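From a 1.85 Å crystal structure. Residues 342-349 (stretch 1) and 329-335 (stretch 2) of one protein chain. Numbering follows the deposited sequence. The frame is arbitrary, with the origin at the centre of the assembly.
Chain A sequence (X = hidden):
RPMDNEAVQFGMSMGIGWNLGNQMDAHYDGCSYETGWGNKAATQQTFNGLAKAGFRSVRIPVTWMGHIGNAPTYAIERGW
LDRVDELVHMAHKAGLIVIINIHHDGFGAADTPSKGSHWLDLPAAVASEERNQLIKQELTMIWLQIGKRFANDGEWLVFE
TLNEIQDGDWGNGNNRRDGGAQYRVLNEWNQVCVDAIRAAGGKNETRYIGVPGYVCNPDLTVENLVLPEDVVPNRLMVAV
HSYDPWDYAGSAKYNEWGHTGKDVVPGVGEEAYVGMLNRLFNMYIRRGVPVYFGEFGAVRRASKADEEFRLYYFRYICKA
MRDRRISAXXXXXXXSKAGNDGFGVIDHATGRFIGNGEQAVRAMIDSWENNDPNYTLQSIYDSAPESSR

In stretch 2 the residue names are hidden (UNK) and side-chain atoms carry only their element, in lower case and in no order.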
# COMPACT_ATOMS: atom_id res chain seq x y z
N GLY A 342 -4.51 16.02 -0.57
CA GLY A 342 -4.00 16.48 -1.83
C GLY A 342 -2.91 15.59 -2.33
O GLY A 342 -1.74 15.98 -2.26
N PHE A 343 -3.27 14.39 -2.80
CA PHE A 343 -2.24 13.40 -3.27
C PHE A 343 -2.18 13.20 -4.82
O PHE A 343 -1.35 12.43 -5.31
CB PHE A 343 -2.49 12.02 -2.64
CG PHE A 343 -2.21 11.94 -1.14
CD1 PHE A 343 -0.90 11.88 -0.65
CD2 PHE A 343 -3.26 11.88 -0.21
CE1 PHE A 343 -0.63 11.76 0.70
CE2 PHE A 343 -2.99 11.78 1.16
CZ PHE A 343 -1.68 11.67 1.61
N GLY A 344 -3.08 13.80 -5.58
CA GLY A 344 -3.16 13.51 -7.00
C GLY A 344 -1.96 14.07 -7.74
O GLY A 344 -1.67 15.26 -7.64
N VAL A 345 -1.24 13.22 -8.44
CA VAL A 345 -0.15 13.71 -9.31
C VAL A 345 -0.29 13.29 -10.79
O VAL A 345 0.29 13.95 -11.66
CB VAL A 345 1.26 13.30 -8.80
CG1 VAL A 345 1.54 13.89 -7.42
CG2 VAL A 345 1.44 11.79 -8.80
N ILE A 346 -1.01 12.19 -11.04
CA ILE A 346 -1.34 11.71 -12.38
C ILE A 346 -2.82 11.47 -12.52
O ILE A 346 -3.45 10.85 -11.64
CB ILE A 346 -0.55 10.43 -12.72
CG1 ILE A 346 0.91 10.79 -12.95
CG2 ILE A 346 -1.11 9.72 -13.95
CD1 ILE A 346 1.83 9.60 -13.03
N ASP A 347 -3.39 11.96 -13.63
CA ASP A 347 -4.81 11.80 -13.92
C ASP A 347 -5.18 10.32 -14.11
O ASP A 347 -4.57 9.60 -14.89
CB ASP A 347 -5.21 12.65 -15.15
CG ASP A 347 -6.71 12.63 -15.41
OD1 ASP A 347 -7.24 11.60 -15.87
OD2 ASP A 347 -7.35 13.67 -15.17
N HIS A 348 -6.20 9.86 -13.37
CA HIS A 348 -6.52 8.44 -13.36
C HIS A 348 -7.11 7.92 -14.67
O HIS A 348 -7.06 6.73 -14.91
CB HIS A 348 -7.45 8.10 -12.17
CG HIS A 348 -6.79 8.23 -10.84
ND1 HIS A 348 -7.27 7.60 -9.72
CD2 HIS A 348 -5.70 8.93 -10.44
CE1 HIS A 348 -6.50 7.90 -8.69
NE2 HIS A 348 -5.53 8.70 -9.10
N ALA A 349 -7.67 8.80 -15.52
CA ALA A 349 -8.19 8.37 -16.81
C ALA A 349 -7.24 8.60 -18.00
O ALA A 349 -7.30 7.84 -18.97
CB ALA A 349 -9.53 9.01 -17.11
N UNK A 329 5.08 2.20 -3.14
CA UNK A 329 4.09 2.68 -4.07
C UNK A 329 3.40 3.94 -3.53
O UNK A 329 2.80 3.93 -2.44
c UNK A 329 2.82 -0.17 -6.20
c UNK A 329 3.10 1.56 -4.44
c UNK A 329 3.77 0.38 -5.16
c UNK A 329 4.23 -0.72 -4.22
N UNK A 330 3.53 5.01 -4.30
CA UNK A 330 2.99 6.30 -3.96
C UNK A 330 1.44 6.28 -3.96
O UNK A 330 0.82 5.70 -4.85
c UNK A 330 2.60 10.66 -3.26
c UNK A 330 3.53 7.38 -4.92
c UNK A 330 1.90 9.17 -5.48
c UNK A 330 1.27 10.38 -5.19
c UNK A 330 1.62 11.11 -4.08
o UNK A 330 0.98 12.31 -3.82
c UNK A 330 3.21 9.47 -3.54
c UNK A 330 2.87 8.71 -4.66
N UNK A 331 0.84 6.85 -2.93
CA UNK A 331 -0.62 6.96 -2.88
C UNK A 331 -1.14 8.14 -3.69
O UNK A 331 -0.91 9.30 -3.34
c UNK A 331 -3.53 6.07 -1.57
c UNK A 331 -3.35 8.25 -1.09
n UNK A 331 -4.70 7.94 -1.13
c UNK A 331 -1.10 7.08 -1.43
c UNK A 331 -5.83 4.50 -1.87
c UNK A 331 -4.83 6.61 -1.44
c UNK A 331 -3.39 4.72 -1.87
c UNK A 331 -4.54 3.94 -2.01
c UNK A 331 -2.60 7.15 -1.37
c UNK A 331 -5.99 5.82 -1.58
N UNK A 332 -1.83 7.84 -4.77
CA UNK A 332 -2.46 8.85 -5.63
C UNK A 332 -3.97 8.67 -5.64
O UNK A 332 -4.48 7.71 -6.16
o UNK A 332 -3.59 10.22 -7.92
c UNK A 332 -1.93 8.74 -7.06
c UNK A 332 -2.36 9.90 -7.94
o UNK A 332 -1.48 10.48 -8.68
N UNK A 333 -4.67 9.64 -5.06
CA UNK A 333 -6.12 9.60 -5.02
C UNK A 333 -6.79 10.47 -6.08
O UNK A 333 -8.02 10.66 -6.05
c UNK A 333 -6.62 9.95 -3.62
c UNK A 333 -6.28 11.39 -3.21
o UNK A 333 -5.69 12.17 -3.99
n UNK A 333 -6.66 11.76 -1.98
N UNK A 334 -6.00 11.00 -7.02
CA UNK A 334 -6.54 11.91 -8.01
C UNK A 334 -6.89 13.34 -7.58
O UNK A 334 -7.14 14.18 -8.43
N UNK A 335 -6.90 13.63 -6.28
CA UNK A 335 -7.23 14.98 -5.78
C UNK A 335 -6.12 15.99 -6.02
O UNK A 335 -5.01 15.85 -5.52
c UNK A 335 -7.56 14.91 -4.30
n UNK A 335 -9.24 15.89 -2.85
o UNK A 335 -8.15 17.21 -4.27
c UNK A 335 -8.34 16.11 -3.80

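Position 329 carries four side-chain carbons, forked at the second rather than at the CB, and none of them reaches stretch 1. The late fork identifies Leu329, which lies in the strand and takes no part in the contact.

At position 330 one carbon leads to a six-membered carbon ring bearing a single oxygen, and that oxygen lies 2.8 Å from Phe343 O. A phenol makes this Tyr330. Its OH donates a hydrogen bond to Phe343 O, while its CE2 packs 3.9 Å from Val345 CG2.

The side chain at 331 has one carbon followed by fused five- and six-membered rings holding eight carbons and one nitrogen, and a ring carbon of 331 lies 3.7 Å from Phe343 CD2. This is an indole, hence Trp331. The ring carbon is CD1, over one face of the phenyl ring; the ring planes meet at 82°, so the indole presents its edge to that face. Trp331 O, 3.2 Å from Phe343 CB, is buried without a polar partner.

Position 332 shows two carbons, the second carrying two oxygens. One oxygen lies 2.7 Å from His348 NE2, the other 2.8 Å from Val345 N and 3.0 Å from Ile346 N. Since all three nitrogens donate to these oxygens, a carboxylate fits and an amide NH2 would not: Asp332. OD1 accepts a hydrogen bond from His348 NE2 and another from the backbone N of position 334, 2.7 Å away; OD2 accepts hydrogen bonds from the amides of Val345 and Ile346.

At 333 two carbons end in one oxygen and one nitrogen, and the oxygen lies 3.5 Å from Phe343 CB. This is the amide of Asn333. Its CB points away from stretch 1, yet with chi1 in p the side chain's end returns. OD1 also accepts a hydrogen bond from the backbone N of position 335 at 3.0 Å.

Position 334 has no side-chain atoms, and its CA lies 3.9 Å from Gly344 CA: Gly334. The close approach depends on Gly344, where a CB would clash with Gly334 C; at Gly334 it is the positive phi, 74°, that favours glycine.

Position 335 again has two carbons, the second bearing one oxygen and one nitrogen. This side chain comes no nearer than 4.6 Å to stretch 1, but the backbone O of 335 is 2.8 Å from Gly344 N. The residue is Asn335, and its backbone supplies the link: Asn335 O accepts a hydrogen bond from Gly344 N.

The contact, burying 536 Å² in all, combines an aromatic cluster with a polar clasp. Phe343 packs against Tyr330 and Trp331, while Asp332 gathers two successive backbone amides and His348. Beside this carboxylate, the absence of a side chain on Gly344 lets the backbone come close to Gly334.

Stretch 2 (329-335) LYWDNGN
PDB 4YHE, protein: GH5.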